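Long-range contacts in intracellular protein transport protein USO1 (Saccharomyces cerevisiae S288c, PDB 6LSU), which tethers transport vesicles as an elongated homodimer and is required for protein transport from the ER to the Golgi complex: residues Arg236-Ile241 and Pro281-Leu286; Thr623-Val628 and Ala664-Gln669. All coordinates share one frame; numbering follows the deposited sequence.

Contact 1: residues Arg236-Ile241 and Pro281-Leu286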
ATOM      1  N   ARG A 236     -26.093  -5.045  -1.608  1.00 64.75           N
ATOM      2  CA  ARG A 236     -26.475  -4.954  -0.176  1.00 66.99           C
ATOM      3  C   ARG A 236     -25.492  -4.044   0.564  1.00 64.40           C
ATOM      4  O   ARG A 236     -25.924  -3.069   1.211  1.00 61.76           O
ATOM      5  CB  ARG A 236     -26.470  -6.348   0.453  1.00 75.05           C
ATOM      6  CG  ARG A 236     -27.533  -7.284  -0.107  1.00 85.52           C
ATOM      7  CD  ARG A 236     -27.581  -8.582   0.670  1.00 88.84           C
ATOM      8  NE  ARG A 236     -28.264  -9.655  -0.040  1.00 96.97           N
ATOM      9  CZ  ARG A 236     -29.436 -10.182   0.310  1.00 95.80           C
ATOM     10  NH1 ARG A 236     -30.085  -9.739   1.376  1.00 91.09           N
ATOM     11  NH2 ARG A 236     -29.942 -11.164  -0.415  1.00 93.39           N
ATOM     12  N   LEU A 237     -24.201  -4.353   0.471  1.00 58.15           N
ATOM     13  CA  LEU A 237     -23.152  -3.668   1.269  1.00 58.41           C
ATOM     14  C   LEU A 237     -23.095  -2.187   0.883  1.00 52.54           C
ATOM     15  O   LEU A 237     -23.008  -1.378   1.820  1.00 53.21           O
ATOM     16  CB  LEU A 237     -21.804  -4.386   1.085  1.00 58.65           C
ATOM     17  CG  LEU A 237     -21.716  -5.762   1.752  1.00 56.99           C
ATOM     18  CD1 LEU A 237     -20.317  -6.355   1.612  1.00 61.17           C
ATOM     19  CD2 LEU A 237     -22.104  -5.683   3.211  1.00 55.14           C
ATOM     20  N   PHE A 238     -23.182  -1.852  -0.408  1.00 51.10           N
ATOM     21  CA  PHE A 238     -23.265  -0.449  -0.909  1.00 55.88           C
ATOM     22  C   PHE A 238     -24.517   0.286  -0.405  1.00 54.57           C
ATOM     23  O   PHE A 238     -24.381   1.472  -0.082  1.00 60.83           O
ATOM     24  CB  PHE A 238     -23.138  -0.324  -2.434  1.00 59.33           C
ATOM     25  CG  PHE A 238     -21.695  -0.279  -2.890  1.00 60.38           C
ATOM     26  CD1 PHE A 238     -20.883   0.774  -2.498  1.00 58.42           C
ATOM     27  CD2 PHE A 238     -21.119  -1.321  -3.603  1.00 58.22           C
ATOM     28  CE1 PHE A 238     -19.543   0.801  -2.838  1.00 53.77           C
ATOM     29  CE2 PHE A 238     -19.776  -1.275  -3.948  1.00 61.08           C
ATOM     30  CZ  PHE A 238     -18.996  -0.211  -3.560  1.00 56.07           C
ATOM     31  N   SER A 239     -25.670  -0.367  -0.228  1.00 60.81           N
ATOM     32  CA  SER A 239     -26.870   0.343   0.311  1.00 58.32           C
ATOM     33  C   SER A 239     -26.609   0.604   1.776  1.00 56.46           C
ATOM     34  O   SER A 239     -26.925   1.705   2.211  1.00 65.87           O
ATOM     35  CB  SER A 239     -28.169  -0.368   0.124  1.00 60.79           C
ATOM     36  OG  SER A 239     -28.025  -1.369  -0.870  1.00 75.55           O
ATOM     37  N   ILE A 240     -26.020  -0.353   2.498  1.00 56.44           N
ATOM     38  CA  ILE A 240     -25.715  -0.144   3.948  1.00 55.06           C
ATOM     39  C   ILE A 240     -24.761   1.056   4.048  1.00 53.61           C
ATOM     40  O   ILE A 240     -25.021   1.949   4.832  1.00 46.57           O
ATOM     41  CB  ILE A 240     -25.140  -1.418   4.594  1.00 56.13           C
ATOM     42  CG1 ILE A 240     -26.093  -2.603   4.459  1.00 55.89           C
ATOM     43  CG2 ILE A 240     -24.788  -1.131   6.056  1.00 59.07           C
ATOM     44  CD1 ILE A 240     -25.551  -3.884   5.024  1.00 62.00           C
ATOM     45  N   ILE A 241     -23.676   1.059   3.250  1.00 53.92           N
ATOM     46  CA  ILE A 241     -22.690   2.168   3.211  1.00 51.72           C
ATOM     47  C   ILE A 241     -23.448   3.483   2.947  1.00 57.57           C
ATOM     48  O   ILE A 241     -23.248   4.419   3.749  1.00 54.46           O
ATOM     49  CB  ILE A 241     -21.573   1.911   2.179  1.00 53.66           C
ATOM     50  CG1 ILE A 241     -20.667   0.743   2.602  1.00 51.76           C
ATOM     51  CG2 ILE A 241     -20.737   3.198   1.918  1.00 48.33           C
ATOM     52  CD1 ILE A 241     -19.845   0.175   1.501  1.00 47.23           C
ATOM     53  N   PRO A 281     -19.824   2.727 -10.490  1.00 65.18           N
ATOM     54  CA  PRO A 281     -20.452   4.031 -10.264  1.00 62.11           C
ATOM     55  C   PRO A 281     -20.673   4.295  -8.769  1.00 62.81           C
ATOM     56  O   PRO A 281     -20.575   5.414  -8.339  1.00 65.89           O
ATOM     57  CB  PRO A 281     -21.804   3.924 -10.959  1.00 60.24           C
ATOM     58  CG  PRO A 281     -21.657   2.770 -11.905  1.00 65.70           C
ATOM     59  CD  PRO A 281     -20.658   1.820 -11.286  1.00 64.62           C
ATOM     60  N   LYS A 282     -20.967   3.233  -8.021  1.00 64.08           N
ATOM     61  CA  LYS A 282     -21.208   3.278  -6.554  1.00 66.65           C
ATOM     62  C   LYS A 282     -19.899   3.602  -5.817  1.00 62.41           C
ATOM     63  O   LYS A 282     -19.922   4.473  -4.953  1.00 56.63           O
ATOM     64  CB  LYS A 282     -21.808   1.947  -6.089  1.00 66.50           C
ATOM     65  CG  LYS A 282     -23.288   1.810  -6.401  1.00 72.59           C
ATOM     66  CD  LYS A 282     -23.703   0.418  -6.796  1.00 74.86           C
ATOM     67  CE  LYS A 282     -25.195   0.233  -6.700  1.00 76.25           C
ATOM     68  NZ  LYS A 282     -25.500  -1.207  -6.538  1.00 85.16           N
ATOM     69  N   LEU A 283     -18.815   2.904  -6.159  1.00 61.59           N
ATOM     70  CA  LEU A 283     -17.465   3.074  -5.554  1.00 59.99           C
ATOM     71  C   LEU A 283     -16.937   4.481  -5.887  1.00 59.63           C
ATOM     72  O   LEU A 283     -16.470   5.182  -4.973  1.00 60.40           O
ATOM     73  CB  LEU A 283     -16.565   1.980  -6.126  1.00 60.38           C
ATOM     74  CG  LEU A 283     -15.198   1.862  -5.473  1.00 63.32           C
ATOM     75  CD1 LEU A 283     -15.355   1.662  -3.989  1.00 65.95           C
ATOM     76  CD2 LEU A 283     -14.430   0.701  -6.072  1.00 68.48           C
ATOM     77  N   ALA A 284     -17.073   4.897  -7.140  1.00 53.51           N
ATOM     78  CA  ALA A 284     -16.779   6.255  -7.633  1.00 53.66           C
ATOM     79  C   ALA A 284     -17.536   7.264  -6.799  1.00 56.60           C
ATOM     80  O   ALA A 284     -16.973   8.306  -6.461  1.00 56.47           O
ATOM     81  CB  ALA A 284     -17.209   6.412  -9.061  1.00 54.54           C
ATOM     82  N   HIS A 285     -18.809   7.009  -6.553  1.00 61.35           N
ATOM     83  CA  HIS A 285     -19.675   8.011  -5.872  1.00 62.20           C
ATOM     84  C   HIS A 285     -19.147   8.230  -4.432  1.00 64.86           C
ATOM     85  O   HIS A 285     -19.160   9.410  -3.922  1.00 60.20           O
ATOM     86  CB  HIS A 285     -21.135   7.557  -5.911  1.00 56.63           C
ATOM     87  CG  HIS A 285     -21.961   8.400  -5.011  1.00 60.14           C
ATOM     88  ND1 HIS A 285     -22.327   9.686  -5.386  1.00 63.44           N
ATOM     89  CD2 HIS A 285     -22.436   8.192  -3.754  1.00 57.47           C
ATOM     90  CE1 HIS A 285     -23.009  10.236  -4.397  1.00 66.97           C
ATOM     91  NE2 HIS A 285     -23.103   9.340  -3.387  1.00 59.59           N
ATOM     92  N   LEU A 286     -18.765   7.107  -3.789  1.00 58.01           N
ATOM     93  CA  LEU A 286     -18.205   7.046  -2.409  1.00 58.41           C
ATOM     94  C   LEU A 286     -16.806   7.692  -2.352  1.00 53.31           C
ATOM     95  O   LEU A 286     -16.594   8.478  -1.463  1.00 47.96           O
ATOM     96  CB  LEU A 286     -18.122   5.569  -2.008  1.00 65.98           C
ATOM     97  CG  LEU A 286     -17.482   5.291  -0.655  1.00 63.80           C
ATOM     98  CD1 LEU A 286     -18.392   5.843   0.435  1.00 61.96           C
ATOM     99  CD2 LEU A 286     -17.220   3.814  -0.460  1.00 63.81           C
TER
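The backbone N of I241 donates to the carbonyl O of L237 at 2.9 Å, an i to i-4 helical bond within helix 233-244, and the residue it holds turns its side chain to L286 of helix 280-287. The side-chain contacts between the segments are apolar, and F238 carries most of them. K282 sets its CB over the centre of the F238 ring, 3.9 Å from the centroid and 12° off the ring normal, which meets the definition of a CH-pi contact over a face. Farther round the ring, F238 CZ meets L283 CD1 at 4.1 Å, and the rim also comes near the backbone N of L283, obliquely, while L286 CD2 lies near the ring plane at the edge, 4.5 Å from F238 CE1. L286 serves two partners because its methyls diverge: CG stands anti to the backbone N (chi1 176°), and beyond it CD1 reaches CG2 of I241 at 3.8 Å, the two side chains crossing at about a right angle. F274 of helix 268-276 packs against both F238 and L283, and helix 251-264 backs the other end of the contact, with C256 on I241 and L257 on L286. The segment axes run 11.1 Å apart with their N-to-C directions only 24° from parallel, and side chains, chiefly the F238 ring, fill the gap where the segments meet. Since 236-241 belongs to ARM 4 and 281-286 to ARM 5, this is the inter-repeat packing of an armadillo solenoid, in which nearly parallel helices of successive repeats pack through apolar side chains.

Contact 2: residues Thr623-Val628 and Ala664-Gln669; sequences TIKCLV and ASRIKQ
K625, C626 and R666 carry this contact of the armadillo-type helical head, the side chains of K625 and R666 crossing at about a right angle where helix 622-637, part of ARM 10, packs against helix 660-673. The segment axes approach to 9.0 Å and their directions diverge by 126°, so the helices touch over a short patch. K625 lays its aliphatic chain over one face of the guanidinium: its CG sits over the centre of the group, 3.8 Å from R666 CZ, and its CE is 3.6 Å from R666 NH2. On the R666 side, chi1 of -77° places CG anti to the carbonyl carbon, and the chain, extended from CG to NE, carries the guanidinium out to lie against the lysine. This arrangement brings like charges together, K625 NZ and R666 NH2 being 4.4 Å apart, and each has an acceptor elsewhere: R666 NH2 donates to S614 O, and K625 NZ makes a weak bond to Q618 O. These carbonyl groups probably offset part of the repulsion. Beside this pair, C626 faces R666 across the two helices, their CA atoms 5.3 Å apart, although the exact placement of the thiol is doubtful. Elsewhere along the interface, CD1 of I667 comes within 4.4 Å of the carbonyl O of C626.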
ATOM      1  N   THR A 623      32.542   6.753  -0.079  1.00 76.73           N
ATOM      2  CA  THR A 623      31.459   6.496  -1.060  1.00 75.16           C
ATOM      3  C   THR A 623      31.709   7.340  -2.318  1.00 69.40           C
ATOM      4  O   THR A 623      31.935   6.729  -3.397  1.00 66.71           O
ATOM      5  CB  THR A 623      30.075   6.709  -0.441  1.00 82.37           C
ATOM      6  OG1 THR A 623      30.115   6.314   0.926  1.00 91.01           O
ATOM      7  CG2 THR A 623      29.025   5.883  -1.141  1.00 79.25           C
ATOM      8  N   ILE A 624      31.709   8.671  -2.204  1.00 60.22           N
ATOM      9  CA  ILE A 624      32.117   9.544  -3.337  1.00 68.84           C
ATOM     10  C   ILE A 624      33.440   9.045  -3.941  1.00 73.65           C
ATOM     11  O   ILE A 624      33.541   8.877  -5.176  1.00 66.26           O
ATOM     12  CB  ILE A 624      32.284  11.002  -2.923  1.00 69.25           C
ATOM     13  CG1 ILE A 624      31.078  11.565  -2.171  1.00 73.14           C
ATOM     14  CG2 ILE A 624      32.594  11.787  -4.174  1.00 66.63           C
ATOM     15  CD1 ILE A 624      29.796  11.480  -2.948  1.00 73.69           C
ATOM     16  N   LYS A 625      34.438   8.808  -3.095  1.00 74.03           N
ATOM     17  CA  LYS A 625      35.776   8.442  -3.595  1.00 73.16           C
ATOM     18  C   LYS A 625      35.609   7.214  -4.493  1.00 67.47           C
ATOM     19  O   LYS A 625      36.153   7.253  -5.622  1.00 69.98           O
ATOM     20  CB  LYS A 625      36.739   8.356  -2.408  1.00 84.59           C
ATOM     21  CG  LYS A 625      37.858   7.332  -2.476  1.00 83.94           C
ATOM     22  CD  LYS A 625      38.697   7.389  -1.222  1.00 90.45           C
ATOM     23  CE  LYS A 625      39.256   6.045  -0.801  1.00102.74           C
ATOM     24  NZ  LYS A 625      39.825   6.119   0.572  1.00107.32           N
ATOM     25  N   CYS A 626      34.859   6.191  -4.074  1.00 64.15           N
ATOM     26  CA  CYS A 626      34.708   4.951  -4.898  1.00 68.10           C
ATOM     27  C   CYS A 626      33.856   5.254  -6.158  1.00 73.59           C
ATOM     28  O   CYS A 626      34.123   4.672  -7.245  1.00 65.39           O
ATOM     29  CB  CYS A 626      34.124   3.802  -4.083  1.00 73.10           C
ATOM     30  SG  CYS A 626      35.099   3.315  -2.612  1.00 78.25           S
ATOM     31  N   LEU A 627      32.867   6.158  -6.062  1.00 66.33           N
ATOM     32  CA  LEU A 627      31.957   6.444  -7.201  1.00 68.35           C
ATOM     33  C   LEU A 627      32.710   7.208  -8.280  1.00 70.65           C
ATOM     34  O   LEU A 627      32.568   6.809  -9.511  1.00 71.23           O
ATOM     35  CB  LEU A 627      30.715   7.206  -6.725  1.00 71.19           C
ATOM     36  CG  LEU A 627      29.641   6.324  -6.089  1.00 69.19           C
ATOM     37  CD1 LEU A 627      28.428   7.163  -5.681  1.00 67.91           C
ATOM     38  CD2 LEU A 627      29.253   5.208  -7.047  1.00 63.60           C
ATOM     39  N   VAL A 628      33.470   8.239  -7.867  1.00 68.80           N
ATOM     40  CA  VAL A 628      34.449   8.934  -8.751  1.00 65.29           C
ATOM     41  C   VAL A 628      35.362   7.880  -9.381  1.00 58.11           C
ATOM     42  O   VAL A 628      35.560   7.937 -10.559  1.00 66.62           O
ATOM     43  CB  VAL A 628      35.286  10.013  -8.044  1.00 62.41           C
ATOM     44  CG1 VAL A 628      36.362  10.524  -8.992  1.00 63.36           C
ATOM     45  CG2 VAL A 628      34.432  11.180  -7.582  1.00 63.97           C
ATOM     46  N   ALA A 664      40.523  -1.754  -8.190  1.00 87.97           N
ATOM     47  CA  ALA A 664      39.807  -2.996  -7.827  1.00 87.61           C
ATOM     48  C   ALA A 664      39.446  -2.926  -6.344  1.00 85.60           C
ATOM     49  O   ALA A 664      38.324  -3.328  -6.005  1.00 88.01           O
ATOM     50  CB  ALA A 664      40.618  -4.230  -8.151  1.00 85.97           C
ATOM     51  N   SER A 665      40.344  -2.424  -5.497  1.00 85.56           N
ATOM     52  CA  SER A 665      40.105  -2.364  -4.031  1.00 91.79           C
ATOM     53  C   SER A 665      38.891  -1.472  -3.785  1.00 92.67           C
ATOM     54  O   SER A 665      38.047  -1.847  -2.957  1.00 92.63           O
ATOM     55  CB  SER A 665      41.308  -1.884  -3.262  1.00 88.03           C
ATOM     56  OG  SER A 665      40.920  -1.292  -2.036  1.00 93.50           O
ATOM     57  N   ARG A 666      38.823  -0.337  -4.487  1.00 90.89           N
ATOM     58  CA  ARG A 666      37.827   0.733  -4.208  1.00 89.62           C
ATOM     59  C   ARG A 666      36.469   0.355  -4.794  1.00 89.51           C
ATOM     60  O   ARG A 666      35.484   0.944  -4.302  1.00 67.82           O
ATOM     61  CB  ARG A 666      38.262   2.077  -4.786  1.00 97.22           C
ATOM     62  CG  ARG A 666      39.335   2.773  -3.963  1.00 96.32           C
ATOM     63  CD  ARG A 666      39.980   3.890  -4.752  1.00105.50           C
ATOM     64  NE  ARG A 666      40.662   4.834  -3.877  1.00107.45           N
ATOM     65  CZ  ARG A 666      41.017   6.073  -4.216  1.00111.98           C
ATOM     66  NH1 ARG A 666      40.772   6.535  -5.431  1.00108.78           N
ATOM     67  NH2 ARG A 666      41.618   6.854  -3.331  1.00119.82           N
ATOM     68  N   ILE A 667      36.432  -0.516  -5.821  1.00 85.49           N
ATOM     69  CA  ILE A 667      35.186  -1.180  -6.310  1.00 83.62           C
ATOM     70  C   ILE A 667      34.701  -2.184  -5.253  1.00 86.37           C
ATOM     71  O   ILE A 667      33.491  -2.187  -4.948  1.00 84.97           O
ATOM     72  CB  ILE A 667      35.412  -1.843  -7.681  1.00 77.73           C
ATOM     73  CG1 ILE A 667      35.725  -0.808  -8.762  1.00 76.82           C
ATOM     74  CG2 ILE A 667      34.229  -2.727  -8.059  1.00 81.88           C
ATOM     75  CD1 ILE A 667      35.176   0.573  -8.489  1.00 78.58           C
ATOM     76  N   LYS A 668      35.601  -3.028  -4.752  1.00 93.41           N
ATOM     77  CA  LYS A 668      35.299  -4.035  -3.703  1.00 97.04           C
ATOM     78  C   LYS A 668      34.902  -3.297  -2.424  1.00 91.93           C
ATOM     79  O   LYS A 668      34.043  -3.796  -1.722  1.00 94.81           O
ATOM     80  CB  LYS A 668      36.502  -4.953  -3.462  1.00115.50           C
ATOM     81  CG  LYS A 668      36.202  -6.235  -2.695  1.00128.13           C
ATOM     82  CD  LYS A 668      37.048  -7.417  -3.134  1.00132.35           C
ATOM     83  CE  LYS A 668      36.540  -8.737  -2.589  1.00134.76           C
ATOM     84  NZ  LYS A 668      36.952  -9.871  -3.449  1.00137.31           N
ATOM     85  N   GLN A 669      35.482  -2.130  -2.143  1.00 96.53           N
ATOM     86  CA  GLN A 669      35.226  -1.445  -0.854  1.00 97.36           C
ATOM     87  C   GLN A 669      33.851  -0.791  -0.925  1.00 98.07           C
ATOM     88  O   GLN A 669      33.231  -0.593   0.163  1.00101.92           O
ATOM     89  CB  GLN A 669      36.278  -0.395  -0.489  1.00107.94           C
ATOM     90  CG  GLN A 669      35.937   0.296   0.830  1.00119.34           C
ATOM     91  CD  GLN A 669      37.033   1.132   1.444  1.00127.29           C
ATOM     92  OE1 GLN A 669      37.524   2.089   0.838  1.00131.67           O
ATOM     93  NE2 GLN A 669      37.382   0.802   2.685  1.00129.94           N
TER

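In the fold
Contact 1 comes first along the chain and closes before contact 2 opens, so the two are in series. They share no helix: contact 1 pairs helices 233-244 and 280-287, contact 2 pairs helices 622-637 and 660-673. Their centres are 57 Å apart, their nearest atoms about 43 Å, and they lie on opposite sides of the chain's centre. Contact 1 joins ARM 4 to ARM 5 in the middle of the repeat series, whereas contact 2 attaches ARM 10 to a later helix near the C-terminal end of the head. Each is a buried junction of neighbouring helices in its own part of the head, so the two do not bear on each other directly.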